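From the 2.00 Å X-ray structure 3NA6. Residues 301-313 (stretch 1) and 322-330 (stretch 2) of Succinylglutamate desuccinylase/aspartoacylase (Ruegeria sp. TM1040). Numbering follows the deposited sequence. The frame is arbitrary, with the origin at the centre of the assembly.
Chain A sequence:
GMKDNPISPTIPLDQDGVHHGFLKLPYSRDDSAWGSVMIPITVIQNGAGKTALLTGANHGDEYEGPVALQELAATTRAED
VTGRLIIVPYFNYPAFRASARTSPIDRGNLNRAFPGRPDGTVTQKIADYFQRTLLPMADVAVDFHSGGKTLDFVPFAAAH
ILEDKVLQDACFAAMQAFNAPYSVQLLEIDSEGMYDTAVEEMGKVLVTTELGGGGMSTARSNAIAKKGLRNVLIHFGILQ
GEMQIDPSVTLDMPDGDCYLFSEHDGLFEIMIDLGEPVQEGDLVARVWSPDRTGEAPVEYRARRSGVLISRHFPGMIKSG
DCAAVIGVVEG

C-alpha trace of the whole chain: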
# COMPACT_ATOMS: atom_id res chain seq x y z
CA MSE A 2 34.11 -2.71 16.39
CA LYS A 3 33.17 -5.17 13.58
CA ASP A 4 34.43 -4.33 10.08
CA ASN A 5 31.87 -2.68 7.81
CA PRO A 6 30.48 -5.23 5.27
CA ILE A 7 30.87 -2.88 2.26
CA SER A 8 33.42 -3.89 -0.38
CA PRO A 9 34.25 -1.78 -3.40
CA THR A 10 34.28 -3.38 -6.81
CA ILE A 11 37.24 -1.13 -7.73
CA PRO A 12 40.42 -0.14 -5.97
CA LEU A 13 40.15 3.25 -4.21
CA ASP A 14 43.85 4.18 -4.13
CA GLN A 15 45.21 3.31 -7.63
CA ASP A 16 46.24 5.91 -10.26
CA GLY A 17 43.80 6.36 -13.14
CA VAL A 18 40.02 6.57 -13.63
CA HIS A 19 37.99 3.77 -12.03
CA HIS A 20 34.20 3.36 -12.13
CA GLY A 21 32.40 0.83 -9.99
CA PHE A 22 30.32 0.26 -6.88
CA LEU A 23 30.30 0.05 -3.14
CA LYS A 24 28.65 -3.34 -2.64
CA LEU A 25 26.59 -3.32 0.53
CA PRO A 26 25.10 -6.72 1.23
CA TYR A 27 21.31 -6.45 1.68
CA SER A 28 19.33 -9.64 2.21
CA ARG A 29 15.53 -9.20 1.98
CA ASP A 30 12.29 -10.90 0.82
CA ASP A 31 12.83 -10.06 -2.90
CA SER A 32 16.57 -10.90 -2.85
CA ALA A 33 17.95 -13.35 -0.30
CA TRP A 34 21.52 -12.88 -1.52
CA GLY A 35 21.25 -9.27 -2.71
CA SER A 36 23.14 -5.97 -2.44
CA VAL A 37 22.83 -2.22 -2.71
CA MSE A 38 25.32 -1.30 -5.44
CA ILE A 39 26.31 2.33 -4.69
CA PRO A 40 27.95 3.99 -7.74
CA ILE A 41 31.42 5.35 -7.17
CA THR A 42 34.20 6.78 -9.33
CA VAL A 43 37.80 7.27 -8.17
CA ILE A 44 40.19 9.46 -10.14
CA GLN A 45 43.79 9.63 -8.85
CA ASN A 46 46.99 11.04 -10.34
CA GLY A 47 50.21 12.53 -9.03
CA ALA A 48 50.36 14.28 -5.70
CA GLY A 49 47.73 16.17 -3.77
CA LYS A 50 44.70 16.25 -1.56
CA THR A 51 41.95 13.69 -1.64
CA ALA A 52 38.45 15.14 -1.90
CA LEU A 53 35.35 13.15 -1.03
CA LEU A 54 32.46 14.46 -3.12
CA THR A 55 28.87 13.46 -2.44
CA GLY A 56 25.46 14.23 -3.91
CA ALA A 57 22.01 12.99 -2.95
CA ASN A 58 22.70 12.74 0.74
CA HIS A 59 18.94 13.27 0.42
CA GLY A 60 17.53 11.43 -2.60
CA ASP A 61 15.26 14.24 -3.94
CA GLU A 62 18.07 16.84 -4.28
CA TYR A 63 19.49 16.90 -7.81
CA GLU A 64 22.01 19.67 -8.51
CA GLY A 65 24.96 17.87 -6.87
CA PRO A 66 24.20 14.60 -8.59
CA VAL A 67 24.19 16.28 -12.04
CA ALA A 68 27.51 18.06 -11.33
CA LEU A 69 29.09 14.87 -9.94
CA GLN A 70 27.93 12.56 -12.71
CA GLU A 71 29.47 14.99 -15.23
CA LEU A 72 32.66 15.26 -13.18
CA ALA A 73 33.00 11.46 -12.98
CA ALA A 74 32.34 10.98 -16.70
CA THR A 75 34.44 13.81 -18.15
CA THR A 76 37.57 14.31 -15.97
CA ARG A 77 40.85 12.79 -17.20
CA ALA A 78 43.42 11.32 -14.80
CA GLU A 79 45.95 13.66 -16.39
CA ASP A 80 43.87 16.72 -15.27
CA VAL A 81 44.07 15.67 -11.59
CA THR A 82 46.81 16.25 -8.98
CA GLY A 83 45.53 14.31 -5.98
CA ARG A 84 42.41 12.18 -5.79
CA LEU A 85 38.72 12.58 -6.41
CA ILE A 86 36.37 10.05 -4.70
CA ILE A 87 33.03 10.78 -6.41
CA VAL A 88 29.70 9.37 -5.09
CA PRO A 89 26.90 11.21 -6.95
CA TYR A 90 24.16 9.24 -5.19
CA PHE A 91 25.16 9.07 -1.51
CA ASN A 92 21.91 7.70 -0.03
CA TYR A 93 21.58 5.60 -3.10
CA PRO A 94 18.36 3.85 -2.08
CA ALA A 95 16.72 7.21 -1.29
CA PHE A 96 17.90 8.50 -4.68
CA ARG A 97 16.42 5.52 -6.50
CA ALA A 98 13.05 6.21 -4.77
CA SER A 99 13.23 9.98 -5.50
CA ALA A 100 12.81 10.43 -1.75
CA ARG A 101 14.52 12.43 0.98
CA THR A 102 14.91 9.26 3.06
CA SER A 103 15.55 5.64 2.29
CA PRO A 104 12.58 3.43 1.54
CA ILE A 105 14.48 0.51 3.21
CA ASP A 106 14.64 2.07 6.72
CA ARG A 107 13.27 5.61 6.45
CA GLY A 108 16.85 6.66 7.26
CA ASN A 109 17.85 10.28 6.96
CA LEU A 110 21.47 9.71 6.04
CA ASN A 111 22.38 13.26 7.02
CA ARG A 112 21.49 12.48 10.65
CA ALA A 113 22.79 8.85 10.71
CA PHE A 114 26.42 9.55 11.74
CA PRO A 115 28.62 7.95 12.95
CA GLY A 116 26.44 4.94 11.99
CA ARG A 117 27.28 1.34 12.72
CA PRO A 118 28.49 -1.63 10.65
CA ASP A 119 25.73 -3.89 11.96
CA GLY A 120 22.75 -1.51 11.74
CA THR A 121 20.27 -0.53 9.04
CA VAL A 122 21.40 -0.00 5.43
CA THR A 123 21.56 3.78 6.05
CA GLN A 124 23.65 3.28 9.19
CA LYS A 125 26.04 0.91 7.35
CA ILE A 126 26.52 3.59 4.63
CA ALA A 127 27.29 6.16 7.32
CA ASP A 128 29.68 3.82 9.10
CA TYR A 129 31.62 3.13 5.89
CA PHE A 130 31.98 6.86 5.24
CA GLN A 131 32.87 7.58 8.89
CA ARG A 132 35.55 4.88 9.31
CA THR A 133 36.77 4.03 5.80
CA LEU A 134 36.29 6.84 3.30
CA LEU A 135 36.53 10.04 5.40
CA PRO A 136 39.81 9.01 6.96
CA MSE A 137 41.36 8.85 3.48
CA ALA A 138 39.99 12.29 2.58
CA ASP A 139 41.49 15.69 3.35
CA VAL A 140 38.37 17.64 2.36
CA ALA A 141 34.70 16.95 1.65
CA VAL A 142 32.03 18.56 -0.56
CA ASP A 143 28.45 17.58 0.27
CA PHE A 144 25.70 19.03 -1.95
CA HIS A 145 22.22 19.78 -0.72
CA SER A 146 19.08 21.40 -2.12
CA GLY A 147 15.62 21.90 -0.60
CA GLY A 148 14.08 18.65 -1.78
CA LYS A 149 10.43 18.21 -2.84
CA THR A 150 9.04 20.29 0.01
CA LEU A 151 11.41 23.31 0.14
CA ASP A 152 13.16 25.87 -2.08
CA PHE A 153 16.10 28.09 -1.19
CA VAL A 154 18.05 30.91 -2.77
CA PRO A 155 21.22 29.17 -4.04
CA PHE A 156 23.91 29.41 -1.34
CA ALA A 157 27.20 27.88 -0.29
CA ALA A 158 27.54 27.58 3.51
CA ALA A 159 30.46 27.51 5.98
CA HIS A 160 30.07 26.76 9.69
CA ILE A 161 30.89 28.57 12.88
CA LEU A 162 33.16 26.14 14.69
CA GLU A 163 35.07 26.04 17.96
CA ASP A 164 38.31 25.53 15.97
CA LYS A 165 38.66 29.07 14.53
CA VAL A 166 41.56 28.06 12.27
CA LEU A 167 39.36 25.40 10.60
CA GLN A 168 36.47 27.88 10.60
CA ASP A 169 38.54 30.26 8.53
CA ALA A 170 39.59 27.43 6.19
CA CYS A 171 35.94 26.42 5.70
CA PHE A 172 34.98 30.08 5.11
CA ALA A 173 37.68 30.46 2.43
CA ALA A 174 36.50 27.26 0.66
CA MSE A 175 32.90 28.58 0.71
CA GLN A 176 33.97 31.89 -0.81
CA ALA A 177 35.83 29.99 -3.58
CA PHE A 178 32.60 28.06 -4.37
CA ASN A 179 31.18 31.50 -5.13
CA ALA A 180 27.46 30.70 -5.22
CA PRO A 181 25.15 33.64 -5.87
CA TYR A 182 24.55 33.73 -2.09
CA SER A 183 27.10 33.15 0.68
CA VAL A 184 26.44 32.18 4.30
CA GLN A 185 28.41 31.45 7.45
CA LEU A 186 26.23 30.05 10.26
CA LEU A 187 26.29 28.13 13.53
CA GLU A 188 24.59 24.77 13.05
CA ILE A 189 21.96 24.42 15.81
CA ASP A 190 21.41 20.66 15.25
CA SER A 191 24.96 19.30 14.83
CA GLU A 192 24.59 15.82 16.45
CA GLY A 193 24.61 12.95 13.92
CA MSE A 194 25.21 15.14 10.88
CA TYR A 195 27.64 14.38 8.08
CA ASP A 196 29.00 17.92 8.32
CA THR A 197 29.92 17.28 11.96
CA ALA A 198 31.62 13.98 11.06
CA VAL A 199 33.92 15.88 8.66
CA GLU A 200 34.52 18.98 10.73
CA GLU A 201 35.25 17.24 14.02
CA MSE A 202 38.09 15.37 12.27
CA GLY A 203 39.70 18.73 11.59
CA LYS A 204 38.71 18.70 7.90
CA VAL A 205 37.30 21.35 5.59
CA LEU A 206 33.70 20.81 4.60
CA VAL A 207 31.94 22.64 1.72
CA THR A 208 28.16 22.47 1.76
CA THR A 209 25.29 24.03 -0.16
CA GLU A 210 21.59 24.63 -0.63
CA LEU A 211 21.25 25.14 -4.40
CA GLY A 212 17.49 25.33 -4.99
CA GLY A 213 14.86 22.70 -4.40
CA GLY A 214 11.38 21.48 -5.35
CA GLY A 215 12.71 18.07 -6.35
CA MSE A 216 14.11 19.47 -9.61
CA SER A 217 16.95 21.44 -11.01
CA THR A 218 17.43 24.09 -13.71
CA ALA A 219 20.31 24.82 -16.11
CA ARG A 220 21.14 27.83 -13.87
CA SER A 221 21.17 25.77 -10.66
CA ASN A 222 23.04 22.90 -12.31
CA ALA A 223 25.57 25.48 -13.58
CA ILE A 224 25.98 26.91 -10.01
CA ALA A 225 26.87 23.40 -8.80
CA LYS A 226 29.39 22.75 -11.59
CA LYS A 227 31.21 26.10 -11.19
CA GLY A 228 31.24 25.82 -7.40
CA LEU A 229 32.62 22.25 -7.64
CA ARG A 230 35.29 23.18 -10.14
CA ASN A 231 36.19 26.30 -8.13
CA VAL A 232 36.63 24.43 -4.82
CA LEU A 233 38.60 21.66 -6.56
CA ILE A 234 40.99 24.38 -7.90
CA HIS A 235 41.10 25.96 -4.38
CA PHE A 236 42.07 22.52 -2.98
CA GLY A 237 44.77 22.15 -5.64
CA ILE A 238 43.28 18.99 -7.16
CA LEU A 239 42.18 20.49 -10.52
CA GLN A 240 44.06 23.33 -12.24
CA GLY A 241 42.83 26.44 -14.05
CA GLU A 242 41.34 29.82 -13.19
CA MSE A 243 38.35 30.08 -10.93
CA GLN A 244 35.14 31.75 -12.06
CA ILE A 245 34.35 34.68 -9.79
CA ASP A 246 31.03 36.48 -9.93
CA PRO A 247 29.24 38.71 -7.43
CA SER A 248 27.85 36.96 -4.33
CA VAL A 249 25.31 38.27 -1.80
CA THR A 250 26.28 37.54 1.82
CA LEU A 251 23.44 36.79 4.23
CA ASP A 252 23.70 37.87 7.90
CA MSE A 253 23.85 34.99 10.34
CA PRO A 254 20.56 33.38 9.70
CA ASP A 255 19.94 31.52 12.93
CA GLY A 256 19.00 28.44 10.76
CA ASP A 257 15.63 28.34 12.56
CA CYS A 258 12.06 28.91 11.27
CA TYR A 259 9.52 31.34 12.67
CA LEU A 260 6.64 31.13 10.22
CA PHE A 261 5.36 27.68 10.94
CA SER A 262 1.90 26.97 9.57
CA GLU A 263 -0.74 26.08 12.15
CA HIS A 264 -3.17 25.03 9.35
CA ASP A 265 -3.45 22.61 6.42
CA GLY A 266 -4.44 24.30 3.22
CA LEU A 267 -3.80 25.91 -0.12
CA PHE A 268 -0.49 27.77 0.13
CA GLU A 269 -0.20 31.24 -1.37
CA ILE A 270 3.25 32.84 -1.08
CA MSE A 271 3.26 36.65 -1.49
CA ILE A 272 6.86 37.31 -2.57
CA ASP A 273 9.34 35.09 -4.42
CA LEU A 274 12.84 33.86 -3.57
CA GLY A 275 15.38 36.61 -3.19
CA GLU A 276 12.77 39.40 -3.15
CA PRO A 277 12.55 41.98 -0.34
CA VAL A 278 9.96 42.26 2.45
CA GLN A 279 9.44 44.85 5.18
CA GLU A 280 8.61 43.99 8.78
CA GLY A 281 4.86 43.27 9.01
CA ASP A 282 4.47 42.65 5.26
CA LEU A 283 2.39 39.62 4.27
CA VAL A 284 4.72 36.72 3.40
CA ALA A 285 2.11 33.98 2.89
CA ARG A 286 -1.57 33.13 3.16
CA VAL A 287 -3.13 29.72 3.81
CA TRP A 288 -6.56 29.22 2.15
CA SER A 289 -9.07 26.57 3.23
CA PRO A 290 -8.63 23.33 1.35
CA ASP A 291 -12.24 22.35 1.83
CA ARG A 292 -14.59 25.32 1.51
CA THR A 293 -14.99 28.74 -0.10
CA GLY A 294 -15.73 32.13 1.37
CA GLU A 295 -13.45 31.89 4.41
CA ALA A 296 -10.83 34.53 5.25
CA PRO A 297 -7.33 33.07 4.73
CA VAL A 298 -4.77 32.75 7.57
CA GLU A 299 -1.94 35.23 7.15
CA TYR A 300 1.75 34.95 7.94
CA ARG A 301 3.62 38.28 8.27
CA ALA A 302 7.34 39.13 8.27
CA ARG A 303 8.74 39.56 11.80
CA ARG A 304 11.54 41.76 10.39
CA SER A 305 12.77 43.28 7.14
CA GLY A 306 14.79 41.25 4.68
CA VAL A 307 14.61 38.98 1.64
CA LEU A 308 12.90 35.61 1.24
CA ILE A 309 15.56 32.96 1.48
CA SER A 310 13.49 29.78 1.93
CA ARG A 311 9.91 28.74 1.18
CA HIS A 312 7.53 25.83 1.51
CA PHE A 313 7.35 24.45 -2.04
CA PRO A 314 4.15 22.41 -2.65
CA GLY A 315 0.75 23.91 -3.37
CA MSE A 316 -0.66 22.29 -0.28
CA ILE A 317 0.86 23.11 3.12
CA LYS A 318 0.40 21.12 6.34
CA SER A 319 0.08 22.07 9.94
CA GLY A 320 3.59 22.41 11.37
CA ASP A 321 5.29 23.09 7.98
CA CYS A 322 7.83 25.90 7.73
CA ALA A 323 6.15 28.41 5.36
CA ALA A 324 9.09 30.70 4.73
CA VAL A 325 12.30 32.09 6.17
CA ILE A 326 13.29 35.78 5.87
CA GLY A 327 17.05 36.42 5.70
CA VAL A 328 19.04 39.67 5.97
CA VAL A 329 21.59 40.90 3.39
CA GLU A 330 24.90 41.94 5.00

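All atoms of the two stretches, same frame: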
# COMPACT_ATOMS: atom_id res chain seq x y z
N ARG A 301 2.97 36.98 8.50
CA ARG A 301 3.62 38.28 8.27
C ARG A 301 5.10 38.26 8.66
O ARG A 301 5.51 37.47 9.51
CB ARG A 301 2.87 39.38 9.02
CG ARG A 301 1.56 39.67 8.36
CD ARG A 301 0.79 40.80 8.98
NE ARG A 301 -0.48 40.92 8.25
CZ ARG A 301 -0.64 41.60 7.13
NH1 ARG A 301 0.36 42.30 6.60
NH2 ARG A 301 -1.82 41.60 6.54
N ALA A 302 5.90 39.10 8.00
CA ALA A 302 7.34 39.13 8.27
C ALA A 302 7.58 39.77 9.64
O ALA A 302 6.99 40.81 9.97
CB ALA A 302 8.09 39.87 7.18
N ARG A 303 8.39 39.11 10.45
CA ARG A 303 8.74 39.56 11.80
C ARG A 303 9.83 40.64 11.75
O ARG A 303 10.01 41.38 12.71
CB ARG A 303 9.19 38.36 12.66
CG ARG A 303 10.64 37.89 12.40
CD ARG A 303 10.87 36.42 12.78
NE ARG A 303 12.19 35.93 12.37
CZ ARG A 303 13.34 36.22 12.99
NH1 ARG A 303 13.37 37.02 14.05
NH2 ARG A 303 14.48 35.72 12.53
N ARG A 304 10.53 40.72 10.63
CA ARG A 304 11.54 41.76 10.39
C ARG A 304 11.78 41.95 8.89
O ARG A 304 11.35 41.14 8.07
CB ARG A 304 12.85 41.31 11.01
CG ARG A 304 13.36 40.04 10.34
CD ARG A 304 14.58 39.53 11.03
NE ARG A 304 15.14 38.40 10.31
CZ ARG A 304 16.43 38.06 10.33
NH1 ARG A 304 17.31 38.76 11.05
NH2 ARG A 304 16.85 37.02 9.61
N SER A 305 12.50 43.00 8.53
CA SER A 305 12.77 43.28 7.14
C SER A 305 13.86 42.37 6.60
O SER A 305 14.74 41.92 7.31
CB SER A 305 13.16 44.74 6.97
OG SER A 305 12.10 45.57 7.42
N GLY A 306 13.79 42.10 5.31
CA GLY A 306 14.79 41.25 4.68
C GLY A 306 14.42 40.83 3.28
O GLY A 306 13.71 41.55 2.56
N VAL A 307 14.93 39.65 2.92
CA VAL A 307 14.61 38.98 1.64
C VAL A 307 14.19 37.54 1.93
O VAL A 307 14.60 36.94 2.91
CB VAL A 307 15.81 39.02 0.67
CG1 VAL A 307 16.22 40.50 0.34
CG2 VAL A 307 17.01 38.25 1.23
N LEU A 308 13.36 36.97 1.06
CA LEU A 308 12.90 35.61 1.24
C LEU A 308 14.01 34.67 0.82
O LEU A 308 14.49 34.70 -0.34
CB LEU A 308 11.66 35.39 0.41
CG LEU A 308 11.05 34.01 0.51
CD1 LEU A 308 10.26 33.88 1.82
CD2 LEU A 308 10.19 33.76 -0.73
N ILE A 309 14.45 33.84 1.76
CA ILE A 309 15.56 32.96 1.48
C ILE A 309 15.15 31.48 1.41
O ILE A 309 15.87 30.67 0.84
CB ILE A 309 16.77 33.17 2.46
CG1 ILE A 309 16.41 32.80 3.89
CG2 ILE A 309 17.33 34.59 2.37
CD1 ILE A 309 17.62 32.78 4.84
N SER A 310 14.00 31.14 1.98
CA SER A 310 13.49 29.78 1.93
C SER A 310 11.98 29.81 1.88
O SER A 310 11.37 30.69 2.48
CB SER A 310 13.93 29.00 3.17
OG SER A 310 13.62 27.62 2.99
N ARG A 311 11.37 28.86 1.18
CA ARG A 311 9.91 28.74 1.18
C ARG A 311 9.43 27.31 1.14
O ARG A 311 10.10 26.45 0.56
CB ARG A 311 9.28 29.51 0.02
CG ARG A 311 9.83 29.18 -1.38
CD ARG A 311 8.82 29.55 -2.50
NE ARG A 311 7.61 28.72 -2.41
CZ ARG A 311 6.57 28.77 -3.25
NH1 ARG A 311 6.57 29.61 -4.27
NH2 ARG A 311 5.52 27.96 -3.07
N HIS A 312 8.26 27.07 1.73
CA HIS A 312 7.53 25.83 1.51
C HIS A 312 7.28 25.75 0.02
O HIS A 312 6.82 26.74 -0.56
CB HIS A 312 6.19 25.88 2.26
CG HIS A 312 5.31 24.70 2.02
ND1 HIS A 312 5.46 23.49 2.68
CD2 HIS A 312 4.22 24.56 1.22
CE1 HIS A 312 4.53 22.65 2.27
NE2 HIS A 312 3.75 23.27 1.39
N PHE A 313 7.53 24.60 -0.59
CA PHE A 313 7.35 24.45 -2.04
C PHE A 313 5.94 24.04 -2.55
O PHE A 313 5.36 24.76 -3.35
CB PHE A 313 8.46 23.55 -2.58
CG PHE A 313 8.49 23.45 -4.07
CD1 PHE A 313 9.19 24.37 -4.80
CD2 PHE A 313 7.87 22.40 -4.72
CE1 PHE A 313 9.25 24.29 -6.16
CE2 PHE A 313 7.94 22.30 -6.09
CZ PHE A 313 8.65 23.26 -6.80
N CYS A 322 7.19 24.60 7.87
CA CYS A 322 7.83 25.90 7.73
C CYS A 322 7.39 26.58 6.43
O CYS A 322 7.74 26.12 5.36
CB CYS A 322 9.33 25.77 7.76
SG CYS A 322 10.15 27.40 7.75
N ALA A 323 6.65 27.68 6.54
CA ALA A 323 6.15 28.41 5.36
C ALA A 323 7.24 29.16 4.59
O ALA A 323 7.23 29.21 3.38
CB ALA A 323 5.06 29.41 5.76
N ALA A 324 8.15 29.78 5.32
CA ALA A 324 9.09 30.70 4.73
C ALA A 324 10.11 31.12 5.77
O ALA A 324 9.85 31.05 6.98
CB ALA A 324 8.36 31.93 4.22
N VAL A 325 11.28 31.54 5.29
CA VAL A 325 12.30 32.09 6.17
C VAL A 325 12.77 33.39 5.53
O VAL A 325 13.07 33.41 4.33
CB VAL A 325 13.50 31.14 6.33
CG1 VAL A 325 14.66 31.83 7.13
CG2 VAL A 325 13.06 29.82 6.98
N ILE A 326 12.82 34.46 6.32
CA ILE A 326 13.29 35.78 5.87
C ILE A 326 14.74 35.98 6.31
O ILE A 326 15.04 35.91 7.50
CB ILE A 326 12.41 36.91 6.46
CG1 ILE A 326 10.95 36.73 6.03
CG2 ILE A 326 12.95 38.31 6.03
CD1 ILE A 326 10.70 36.52 4.45
N GLY A 327 15.64 36.20 5.37
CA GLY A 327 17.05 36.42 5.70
C GLY A 327 17.40 37.89 5.57
O GLY A 327 16.60 38.67 5.06
N VAL A 328 18.60 38.27 6.00
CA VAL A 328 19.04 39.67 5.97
C VAL A 328 20.35 39.81 5.21
O VAL A 328 21.31 39.11 5.51
CB VAL A 328 19.15 40.23 7.41
CG1 VAL A 328 19.52 41.72 7.40
CG2 VAL A 328 17.82 40.03 8.14
N VAL A 329 20.37 40.66 4.19
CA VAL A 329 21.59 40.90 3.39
C VAL A 329 22.60 41.72 4.20
O VAL A 329 22.24 42.75 4.77
CB VAL A 329 21.29 41.64 2.07
CG1 VAL A 329 22.57 42.10 1.39
CG2 VAL A 329 20.46 40.74 1.15
N GLU A 330 23.84 41.24 4.27
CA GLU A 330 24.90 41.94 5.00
C GLU A 330 25.25 43.25 4.32
O GLU A 330 25.19 43.32 3.09
CB GLU A 330 26.15 41.06 5.05
CG GLU A 330 27.21 41.54 6.04
CD GLU A 330 28.31 40.51 6.24
OE1 GLU A 330 29.26 40.51 5.42
OE2 GLU A 330 28.22 39.70 7.20
O HOH W 1 11.78 34.56 9.19
O HOH W 2 10.71 27.54 4.41
O HOH W 3 7.82 23.38 4.42

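At the apolar centre, Leu308 and Ile326 form a non-hydrogen-bonded pair with side chains on the same face of the sheet; the ends of both lean inward, so that Leu308 CD1 lies 3.8 Å from Ile326 CD1 and 3.6 Å from Ala324 CB. Ile326 has the largest area covered by the other stretch, and its CG2 also packs 3.7 Å from Gly306 CA. A side chain on Gly306 would clash there, since an ideal CB would sit 2.7 Å from Ile326 CG2 and 2.1 Å from Gly327 O. Gly327 is similarly confined: its ideal CB would fall 2.7 Å from Ile309 CG2. Ile309 CG1 meets Val325 CG1 at 3.8 Å.

Backbone hydrogen bonds frame this packing. The strand 306-312 and the strand through Ala324, Val325 and Ile326 run antiparallel, their directions 171° apart, and the two stretches bury 764 Å² between them. Val307 N donates to Gly327 O (2.9 Å) and Gly327 N to Val307 O (2.8 Å), a reciprocal pair. Between Leu308 and Ser310 the register shifts by one residue, a beta bulge at which Val325 O accepts from Ile309 N (2.9 Å) and, weakly, from Ser310 N (3.4 Å). Beyond it, Val325 N donates to Ser310 O (2.9 Å), and an almost straight bond joins His312 N to Ala323 O (2.9 Å, 174°).

Polar side chains and water finish the edges. Arg304 starts sideways, but its extended chain brings NH2 within 3.0 Å of Ile326 O, a hydrogen bond near the guanidinium plane, while Val328 CG2 covers one face, 3.2 Å from Arg304 NH1. At the other end, water 3 links His312 ND1 and Cys322 O, 2.9 Å from each, donating to the carbonyl. Arg311 NE and NH2 both donate to the carbonyl of the next residue, with NE 2.8 Å and NH2 3.1 Å from His312 O, and the guanidinium also bonds elsewhere in the structure.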